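Local coordinates for hypothetical protein (Legionella pneumophila subsp. pneumophila, PDB 4G2A) that is of unknown function but may bind a nutrient, combining a beta-rich N-terminal part with a helical C-terminal YARHG domain, at residues S189-K194 with R241-Y246; Y93-T98 with V104-G109; D252-K257 with L315-Q320. All coordinates share one frame; numbering follows the deposited sequence. Where two conformers were deposited one is given.

Contact 1 (S189-K194 with R241-Y246); sequences SEIDQK and RYKVIY. With SO4 (sulfate ion), chain M.
Where the beta-rich part of the protein meets its YARHG domain, Asp-192, in the loop after strand 185-187, forms a salt bridge with Lys-243 of helix 236-250. The two side chains reach for one another from opposite directions. Lys-243 folds at its second and third torsions (chi2 -61°, chi3 -62°), which curls the chain before its last bond straightens and delivers the ammonium to the carboxylate. Lys-243 NZ lies 2.8 Å from Asp-192 OD1, meeting it on the syn side but 33° out of the carboxylate plane. The other oxygen, Asp-192 OD2, 3.4 Å from Lys-243 NZ, is also hydrogen-bonded with Tyr-154 OH. A lighter apolar touch runs beside the ion pair, Ile-191 CG2 resting 4.3 Å from the CE methylene of Lys-243. Close by, the disulfide between Cys-188 and Cys-232 links the start of the loop to strand 229-235, which leads into the helix, and Phe-234 of that strand touches Ile-191, Asp-192 and Lys-243 alike.

Within the helix the turn is of the wider pi type, with Tyr-246 N bonded to Arg-241 O at 2.8 Å. Arg-241 extends away from the loop and holds a sulfate ion, probably from the crystallisation liquor, with both terminal nitrogens: NH1 donates to sulfate O2 at 3.1 Å and NH2 to O4 at 2.7 Å. The buried Asp-192 carboxylate is met by an ammonium at OD1 and by the Tyr-154 hydroxyl at OD2, and Lys-194 NZ, 5.1 Å from Lys-243 NZ, would probably add to the positive potential. Such surroundings would be expected to favour the ionised carboxylate.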
loop_
_atom_site.group_PDB
_atom_site.type_symbol
_atom_site.label_atom_id
_atom_site.label_comp_id
_atom_site.label_asym_id
_atom_site.label_seq_id
_atom_site.Cartn_x
_atom_site.Cartn_y
_atom_site.Cartn_z
ATOM N N SER A 189 -8.060 -10.610 -1.828
ATOM C CA SER A 189 -9.089 -11.210 -2.684
ATOM C C SER A 189 -8.695 -12.667 -3.096
ATOM O O SER A 189 -9.554 -13.409 -3.593
ATOM C CB SER A 189 -9.340 -10.340 -3.922
ATOM O OG SER A 189 -8.235 -10.254 -4.808
ATOM N N GLU A 190 -7.412 -13.071 -2.889
ATOM C CA GLU A 190 -6.925 -14.442 -3.149
ATOM C C GLU A 190 -7.060 -15.333 -1.862
ATOM O O GLU A 190 -6.957 -16.557 -1.950
ATOM C CB GLU A 190 -5.460 -14.444 -3.637
ATOM C CG GLU A 190 -5.234 -13.872 -5.031
ATOM C CD GLU A 190 -3.788 -13.855 -5.498
ATOM O OE1 GLU A 190 -2.938 -13.258 -4.800
ATOM O OE2 GLU A 190 -3.507 -14.418 -6.580
ATOM N N ILE A 191 -7.300 -14.707 -0.684
ATOM C CA ILE A 191 -7.440 -15.389 0.606
ATOM C C ILE A 191 -8.884 -15.200 1.140
ATOM O O ILE A 191 -9.537 -16.195 1.454
ATOM C CB ILE A 191 -6.327 -14.914 1.588
ATOM C CG1 ILE A 191 -4.967 -15.551 1.136
ATOM C CG2 ILE A 191 -6.676 -15.264 3.064
ATOM C CD1 ILE A 191 -3.759 -15.090 1.756
ATOM N N ASP A 192 -9.370 -13.941 1.227
ATOM C CA ASP A 192 -10.745 -13.572 1.606
ATOM C C ASP A 192 -11.488 -13.312 0.284
ATOM O O ASP A 192 -11.736 -12.163 -0.100
ATOM C CB ASP A 192 -10.744 -12.352 2.560
ATOM C CG ASP A 192 -9.999 -12.567 3.870
ATOM O OD1 ASP A 192 -9.578 -13.716 4.135
ATOM O OD2 ASP A 192 -9.860 -11.589 4.644
ATOM N N GLN A 193 -11.805 -14.430 -0.411
ATOM C CA GLN A 193 -12.442 -14.516 -1.733
ATOM C C GLN A 193 -13.911 -14.026 -1.748
ATOM O O GLN A 193 -14.517 -13.916 -2.826
ATOM C CB GLN A 193 -12.364 -15.970 -2.260
ATOM C CG GLN A 193 -13.201 -17.009 -1.491
ATOM C CD GLN A 193 -12.517 -17.531 -0.251
ATOM O OE1 GLN A 193 -12.680 -16.996 0.855
ATOM N NE2 GLN A 193 -11.742 -18.593 -0.409
ATOM N N LYS A 194 -14.473 -13.730 -0.568
ATOM C CA LYS A 194 -15.859 -13.305 -0.347
ATOM C C LYS A 194 -16.226 -11.912 -0.945
ATOM O O LYS A 194 -17.160 -11.832 -1.759
ATOM C CB LYS A 194 -16.192 -13.296 1.172
ATOM C CG LYS A 194 -15.568 -14.426 2.016
ATOM C CD LYS A 194 -14.278 -13.981 2.716
ATOM C CE LYS A 194 -13.691 -15.043 3.612
ATOM N NZ LYS A 194 -14.413 -15.129 4.912
ATOM N N ARG A 241 -0.968 -13.940 11.827
ATOM C CA ARG A 241 -1.546 -13.350 13.031
ATOM C C ARG A 241 -3.065 -13.188 12.955
ATOM O O ARG A 241 -3.768 -13.657 13.838
ATOM C CB ARG A 241 -0.889 -12.006 13.350
ATOM C CG ARG A 241 0.513 -12.233 13.844
ATOM C CD ARG A 241 1.206 -10.997 14.322
ATOM N NE ARG A 241 2.532 -11.362 14.824
ATOM C CZ ARG A 241 3.378 -10.507 15.380
ATOM N NH1 ARG A 241 3.042 -9.230 15.524
ATOM N NH2 ARG A 241 4.561 -10.924 15.815
ATOM N N TYR A 242 -3.573 -12.579 11.904
ATOM C CA TYR A 242 -4.993 -12.292 11.819
ATOM C C TYR A 242 -5.851 -13.424 11.268
ATOM O O TYR A 242 -7.037 -13.458 11.590
ATOM C CB TYR A 242 -5.205 -11.027 11.007
ATOM C CG TYR A 242 -4.714 -9.797 11.732
ATOM C CD1 TYR A 242 -3.385 -9.391 11.641
ATOM C CD2 TYR A 242 -5.574 -9.043 12.521
ATOM C CE1 TYR A 242 -2.936 -8.235 12.277
ATOM C CE2 TYR A 242 -5.142 -7.880 13.161
ATOM C CZ TYR A 242 -3.820 -7.479 13.039
ATOM O OH TYR A 242 -3.405 -6.336 13.687
ATOM N N LYS A 243 -5.289 -14.333 10.459
ATOM C CA LYS A 243 -6.069 -15.422 9.876
ATOM C C LYS A 243 -5.837 -16.765 10.569
ATOM O O LYS A 243 -6.626 -17.688 10.351
ATOM C CB LYS A 243 -5.789 -15.566 8.364
ATOM C CG LYS A 243 -6.046 -14.305 7.527
ATOM C CD LYS A 243 -7.485 -13.797 7.544
ATOM C CE LYS A 243 -8.484 -14.770 6.968
ATOM N NZ LYS A 243 -9.830 -14.149 6.888
ATOM N N VAL A 244 -4.771 -16.900 11.373
ATOM C CA VAL A 244 -4.494 -18.183 12.016
ATOM C C VAL A 244 -4.483 -18.034 13.539
ATOM O O VAL A 244 -5.257 -18.729 14.181
ATOM C CB VAL A 244 -3.211 -18.902 11.488
ATOM C CG1 VAL A 244 -3.108 -20.315 12.045
ATOM C CG2 VAL A 244 -3.177 -18.957 9.948
ATOM N N ILE A 245 -3.647 -17.147 14.121
ATOM C CA ILE A 245 -3.498 -17.029 15.587
ATOM C C ILE A 245 -4.697 -16.323 16.262
ATOM O O ILE A 245 -5.315 -16.913 17.152
ATOM C CB ILE A 245 -2.153 -16.345 16.014
ATOM C CG1 ILE A 245 -0.857 -16.918 15.330
ATOM C CG2 ILE A 245 -1.999 -16.218 17.527
ATOM C CD1 ILE A 245 -0.708 -18.390 15.104
ATOM N N TYR A 246 -4.983 -15.056 15.888
ATOM C CA TYR A 246 -6.029 -14.242 16.526
ATOM C C TYR A 246 -7.455 -14.882 16.428
ATOM O O TYR A 246 -8.157 -14.825 17.436
ATOM C CB TYR A 246 -6.026 -12.788 16.003
ATOM C CG TYR A 246 -4.743 -11.999 16.232
ATOM C CD1 TYR A 246 -3.658 -12.558 16.915
ATOM C CD2 TYR A 246 -4.602 -10.702 15.745
ATOM C CE1 TYR A 246 -2.462 -11.854 17.081
ATOM C CE2 TYR A 246 -3.415 -9.982 15.921
ATOM C CZ TYR A 246 -2.349 -10.559 16.596
ATOM O OH TYR A 246 -1.187 -9.841 16.784
HETATM S S SO4 M . 5.679 -8.237 18.279
HETATM O O1 SO4 M . 5.707 -8.439 19.736
HETATM O O2 SO4 M . 4.339 -7.777 17.874
HETATM O O3 SO4 M . 6.683 -7.225 17.892
HETATM O O4 SO4 M . 5.994 -9.512 17.622
#

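Contact 2 (Y93-T98 with V104-G109); sequences YDFLVT and VSAQRG
Val-97 and Val-104 face each other across the beta hairpin of strands 95-99 and 102-110, and the contact is tight at this end and open further along. Val-104 N donates to Val-97 O over 3.0 Å in a nearly straight bond, with an N-H...O angle of 174°. The side chains close the same spot: Val-97 CG1, set between its own backbone N and carbonyl carbon (chi1 51°), meets Val-104 CG2 at 3.8 Å. That same CG1 of Val-97 also touches Ala-106 CB, 3.9 Å away, so one methyl group serves two partners on the facing chain. Phe-95 completes the apolar row more lightly. Its ring is swung out with CG opposite the backbone N (chi1 179°), and the methyl group of Ala-106 sits at the ring edge, near its plane, with Ala-106 CB 4.2 Å from Phe-95 CE2.

The looser side lies beyond the direct bond. Val-97 N and Val-104 O are 4.9 Å apart, too far for a bond of their own, and a water fills the gap, accepting from Val-97 N at 3.3 Å and donating to Val-104 O. From here the chains diverge, and the side chains of Leu-96 and Ser-105 start away from the facing chain, both at exposed positions. The hairpin thus works as a clear case of two strands that pair briefly and then part to join different neighbours. Strand 95-99 bonds through Leu-96 and Thr-98 to strand 136-150, whereas 102-110 runs on beside strand 123-131, with Gln-107 and Gly-109 bonded to its backbone. Trp-127 of that strand touches Phe-95, Val-97 and Val-104, while the Phe-95 ring stacks on Phe-66 and meets His-141 edge to face.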
loop_
_atom_site.group_PDB
_atom_site.type_symbol
_atom_site.label_atom_id
_atom_site.label_comp_id
_atom_site.label_asym_id
_atom_site.label_seq_id
_atom_site.Cartn_x
_atom_site.Cartn_y
_atom_site.Cartn_z
ATOM N N TYR A 93 6.193 12.048 3.208
ATOM C CA TYR A 93 7.491 12.385 3.760
ATOM C C TYR A 93 8.476 12.675 2.674
ATOM O O TYR A 93 8.564 11.918 1.706
ATOM C CB TYR A 93 7.997 11.217 4.648
ATOM C CG TYR A 93 7.004 10.858 5.720
ATOM C CD1 TYR A 93 6.892 11.624 6.876
ATOM C CD2 TYR A 93 6.101 9.816 5.539
ATOM C CE1 TYR A 93 5.932 11.339 7.843
ATOM C CE2 TYR A 93 5.118 9.541 6.488
ATOM C CZ TYR A 93 5.050 10.297 7.646
ATOM O OH TYR A 93 4.101 10.040 8.597
ATOM N N ASP A 94 9.253 13.748 2.865
ATOM C CA ASP A 94 10.362 14.182 2.006
ATOM C C ASP A 94 9.913 14.303 0.558
ATOM O O ASP A 94 10.529 13.743 -0.351
ATOM C CB ASP A 94 11.584 13.237 2.147
ATOM C CG ASP A 94 12.016 13.019 3.593
ATOM O OD1 ASP A 94 12.340 14.022 4.278
ATOM O OD2 ASP A 94 11.999 11.853 4.049
ATOM N N PHE A 95 8.803 15.005 0.362
ATOM C CA PHE A 95 8.255 15.288 -0.950
ATOM C C PHE A 95 9.213 16.172 -1.713
ATOM O O PHE A 95 9.597 17.244 -1.236
ATOM C CB PHE A 95 6.888 15.963 -0.833
ATOM C CG PHE A 95 6.277 16.297 -2.171
ATOM C CD1 PHE A 95 5.603 15.324 -2.910
ATOM C CD2 PHE A 95 6.370 17.586 -2.695
ATOM C CE1 PHE A 95 5.046 15.628 -4.159
ATOM C CE2 PHE A 95 5.791 17.896 -3.932
ATOM C CZ PHE A 95 5.134 16.914 -4.656
ATOM N N LEU A 96 9.615 15.696 -2.889
ATOM C CA LEU A 96 10.474 16.394 -3.824
ATOM C C LEU A 96 9.801 16.401 -5.190
ATOM O O LEU A 96 9.395 15.337 -5.666
ATOM C CB LEU A 96 11.864 15.726 -3.923
ATOM C CG LEU A 96 12.721 15.617 -2.667
ATOM C CD1 LEU A 96 13.927 14.747 -2.948
ATOM C CD2 LEU A 96 13.142 17.000 -2.137
ATOM N N VAL A 97 9.687 17.591 -5.817
ATOM C CA VAL A 97 9.129 17.774 -7.153
ATOM C C VAL A 97 10.169 18.469 -8.043
ATOM O O VAL A 97 10.846 19.414 -7.608
ATOM C CB VAL A 97 7.739 18.491 -7.173
ATOM C CG1 VAL A 97 7.737 19.794 -6.372
ATOM C CG2 VAL A 97 7.224 18.710 -8.594
ATOM N N THR A 98 10.330 17.933 -9.274
ATOM C CA THR A 98 11.184 18.480 -10.323
ATOM C C THR A 98 10.298 18.835 -11.528
ATOM O O THR A 98 9.404 18.063 -11.895
ATOM C CB THR A 98 12.344 17.538 -10.724
ATOM O OG1 THR A 98 11.848 16.453 -11.500
ATOM C CG2 THR A 98 13.148 17.025 -9.536
ATOM N N VAL A 104 12.196 22.083 -7.820
ATOM C CA VAL A 104 11.519 23.343 -7.533
ATOM C C VAL A 104 11.031 23.395 -6.093
ATOM O O VAL A 104 10.740 22.350 -5.500
ATOM C CB VAL A 104 10.346 23.642 -8.520
ATOM C CG1 VAL A 104 10.830 23.743 -9.961
ATOM C CG2 VAL A 104 9.212 22.631 -8.392
ATOM N N SER A 105 10.907 24.625 -5.551
ATOM C CA SER A 105 10.309 24.872 -4.239
ATOM C C SER A 105 8.823 24.539 -4.309
ATOM O O SER A 105 8.138 24.950 -5.247
ATOM C CB SER A 105 10.484 26.332 -3.816
ATOM O OG SER A 105 11.846 26.699 -3.690
ATOM N N ALA A 106 8.342 23.761 -3.363
ATOM C CA ALA A 106 6.929 23.404 -3.265
ATOM C C ALA A 106 6.404 24.049 -2.012
ATOM O O ALA A 106 6.962 23.808 -0.930
ATOM C CB ALA A 106 6.765 21.891 -3.224
ATOM N N GLN A 107 5.362 24.894 -2.141
ATOM C CA GLN A 107 4.788 25.621 -1.010
ATOM C C GLN A 107 3.499 24.942 -0.512
ATOM O O GLN A 107 2.585 24.695 -1.305
ATOM C CB GLN A 107 4.525 27.087 -1.402
ATOM C CG GLN A 107 4.593 28.062 -0.234
ATOM C CD GLN A 107 3.663 29.249 -0.374
ATOM O OE1 GLN A 107 3.643 29.958 -1.391
ATOM N NE2 GLN A 107 2.891 29.513 0.669
ATOM N N ARG A 108 3.431 24.635 0.799
ATOM C CA ARG A 108 2.243 24.020 1.395
ATOM C C ARG A 108 1.146 25.070 1.518
ATOM O O ARG A 108 1.415 26.229 1.855
ATOM C CB ARG A 108 2.533 23.373 2.769
ATOM C CG ARG A 108 1.266 22.816 3.428
ATOM C CD ARG A 108 1.506 21.948 4.630
ATOM N NE ARG A 108 0.229 21.581 5.241
ATOM C CZ ARG A 108 0.085 20.670 6.196
ATOM N NH1 ARG A 108 1.140 20.008 6.657
ATOM N NH2 ARG A 108 -1.117 20.404 6.691
ATOM N N GLY A 109 -0.071 24.646 1.205
ATOM C CA GLY A 109 -1.240 25.500 1.258
ATOM C C GLY A 109 -2.511 24.698 1.282
ATOM O O GLY A 109 -2.479 23.463 1.330
HETATM O O HOH W 1 10.922 20.207 -4.276
#

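Contact 3 (D252-K257 with L315-Q320); sequences DDALSK and LSMINQ
Met-317, modelled as selenomethionine, runs its side chain alongside the start of helix 254-259, touching Leu-255 near its root and Ala-254 at its tip. Met-317 CB comes first, 4.1 Å from Leu-255 CD2. Met-317 CG then passes Leu-255 CD2 at 4.3 Å, the last atom to do so before the chain moves on. Extended beyond CG (chi2 177°), the side chain carries its selenium to Ala-254, with Met-317 SE 4.1 Å from Ala-254 CB. The terminal methyl ends closer still, Met-317 CE lying 3.8 Å from Ala-254 CB, and Leu-249 of helix 236-250 also touches Met-317.

This is helix-to-helix packing inside the YARHG domain: the first turn of 254-259 lies against the C-terminal helix 309-321, and no hydrogen bond crosses between the two segments. Leu-255 supplies the other half of the interface by reaching past the side chain of Met-317 to its backbone. Leu-255 CD2 lies 3.2 Å from Met-317 O, a close methyl-to-carbonyl approach, and 3.9 Å from Gln-320 CB, one turn further along. The second methyl of Leu-255, CD1, meets the same Gln-320 CB at 4.1 Å. The amide of Gln-320 turns back along its own helix, where NE2 makes weak hydrogen bonds to both O and OG of Ser-316.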
loop_
_atom_site.group_PDB
_atom_site.type_symbol
_atom_site.label_atom_id
_atom_site.label_comp_id
_atom_site.label_asym_id
_atom_site.label_seq_id
_atom_site.Cartn_x
_atom_site.Cartn_y
_atom_site.Cartn_z
ATOM N N ASP A 252 -14.912 -17.817 21.129
ATOM C CA ASP A 252 -15.750 -17.899 22.333
ATOM C C ASP A 252 -15.607 -19.252 23.053
ATOM O O ASP A 252 -15.598 -19.286 24.295
ATOM C CB ASP A 252 -17.231 -17.629 21.987
ATOM C CG ASP A 252 -17.833 -18.510 20.899
ATOM O OD1 ASP A 252 -17.160 -18.723 19.861
ATOM O OD2 ASP A 252 -19.004 -18.921 21.051
ATOM N N ASP A 253 -15.492 -20.364 22.275
ATOM C CA ASP A 253 -15.347 -21.733 22.773
ATOM C C ASP A 253 -13.948 -22.288 22.408
ATOM O O ASP A 253 -13.826 -23.454 22.019
ATOM C CB ASP A 253 -16.478 -22.614 22.184
ATOM C CG ASP A 253 -16.525 -22.681 20.659
ATOM O OD1 ASP A 253 -16.661 -21.615 20.019
ATOM O OD2 ASP A 253 -16.443 -23.800 20.113
ATOM N N ALA A 254 -12.896 -21.456 22.530
ATOM C CA ALA A 254 -11.518 -21.768 22.163
ATOM C C ALA A 254 -11.034 -23.163 22.592
ATOM O O ALA A 254 -10.522 -23.877 21.734
ATOM C CB ALA A 254 -10.573 -20.706 22.689
ATOM N N LEU A 255 -11.202 -23.569 23.869
ATOM C CA LEU A 255 -10.702 -24.882 24.324
ATOM C C LEU A 255 -11.490 -26.043 23.719
ATOM O O LEU A 255 -10.876 -27.025 23.297
ATOM C CB LEU A 255 -10.671 -24.980 25.853
ATOM C CG LEU A 255 -9.700 -24.007 26.547
ATOM C CD1 LEU A 255 -9.641 -24.249 28.026
ATOM C CD2 LEU A 255 -8.309 -24.061 25.928
ATOM N N SER A 256 -12.828 -25.900 23.616
ATOM C CA SER A 256 -13.733 -26.883 23.010
ATOM C C SER A 256 -13.465 -27.012 21.508
ATOM O O SER A 256 -13.406 -28.125 20.993
ATOM C CB SER A 256 -15.190 -26.485 23.243
ATOM O OG SER A 256 -15.451 -26.218 24.612
ATOM N N LYS A 257 -13.287 -25.867 20.818
ATOM C CA LYS A 257 -13.007 -25.769 19.385
ATOM C C LYS A 257 -11.604 -26.356 19.058
ATOM O O LYS A 257 -11.483 -27.085 18.068
ATOM C CB LYS A 257 -13.133 -24.304 18.925
ATOM C CG LYS A 257 -13.577 -24.125 17.485
ATOM C CD LYS A 257 -13.849 -22.657 17.170
ATOM C CE LYS A 257 -13.977 -22.389 15.686
ATOM N NZ LYS A 257 -14.388 -20.986 15.400
ATOM N N LEU A 315 -0.339 -21.135 22.640
ATOM C CA LEU A 315 0.349 -22.365 23.076
ATOM C C LEU A 315 -0.169 -22.839 24.416
ATOM O O LEU A 315 -0.280 -24.044 24.632
ATOM C CB LEU A 315 1.873 -22.172 23.134
ATOM C CG LEU A 315 2.532 -22.084 21.749
ATOM C CD1 LEU A 315 3.878 -21.375 21.824
ATOM C CD2 LEU A 315 2.603 -23.471 21.075
ATOM N N SER A 316 -0.534 -21.881 25.303
ATOM C CA SER A 316 -1.085 -22.171 26.623
ATOM C C SER A 316 -2.510 -22.763 26.471
ATOM O O SER A 316 -2.856 -23.701 27.191
ATOM C CB SER A 316 -1.075 -20.922 27.500
ATOM O OG SER A 316 -1.639 -21.194 28.774
HETATM N N MSE A 317 -3.299 -22.251 25.510
HETATM C CA MSE A 317 -4.652 -22.736 25.202
HETATM C C MSE A 317 -4.621 -24.167 24.645
HETATM O O MSE A 317 -5.418 -25.007 25.065
HETATM C CB MSE A 317 -5.353 -21.808 24.214
HETATM C CG MSE A 317 -6.021 -20.609 24.854
HETATM SE SE MSE A 317 -6.779 -19.461 23.448
HETATM C CE MSE A 317 -8.100 -18.418 24.520
ATOM N N ILE A 318 -3.659 -24.455 23.748
ATOM C CA ILE A 318 -3.470 -25.785 23.165
ATOM C C ILE A 318 -3.141 -26.779 24.295
ATOM O O ILE A 318 -3.740 -27.856 24.352
ATOM C CB ILE A 318 -2.409 -25.768 22.017
ATOM C CG1 ILE A 318 -2.902 -24.928 20.833
ATOM C CG2 ILE A 318 -2.013 -27.190 21.563
ATOM C CD1 ILE A 318 -1.770 -24.402 19.910
ATOM N N ASN A 319 -2.284 -26.372 25.242
ATOM C CA ASN A 319 -1.909 -27.204 26.384
ATOM C C ASN A 319 -3.118 -27.567 27.258
ATOM O O ASN A 319 -3.191 -28.691 27.760
ATOM C CB ASN A 319 -0.819 -26.528 27.232
ATOM C CG ASN A 319 -0.281 -27.418 28.323
ATOM O OD1 ASN A 319 0.017 -28.600 28.118
ATOM N ND2 ASN A 319 -0.177 -26.882 29.511
ATOM N N GLN A 320 -4.055 -26.636 27.416
ATOM C CA GLN A 320 -5.276 -26.791 28.211
ATOM C C GLN A 320 -6.386 -27.502 27.449
ATOM O O GLN A 320 -7.218 -28.161 28.082
ATOM C CB GLN A 320 -5.811 -25.412 28.663
ATOM C CG GLN A 320 -4.875 -24.636 29.577
ATOM C CD GLN A 320 -5.394 -23.255 29.828
ATOM O OE1 GLN A 320 -6.482 -23.059 30.377
ATOM N NE2 GLN A 320 -4.622 -22.267 29.426
#

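Along the chain the three contacts come strictly in series: contact 2 closes first, then contact 1, then contact 3. Contact 2 belongs to the beta-rich part, on the opposite side of the chain's centre from the other two; its centre is about 39 Å from that of contact 1 and about 54 Å from that of contact 3. Contacts 1 and 3 are neighbours, with centres about 20 Å apart and nearest atoms about 7 Å apart, on the successive helices 236-250 and 254-259. Contact 3 is internal to the helical YARHG domain, while contact 1 joins that domain to a loop of the strand-rich region. The set therefore illustrates a two-domain chain: local pairing, a junction, and helix packing.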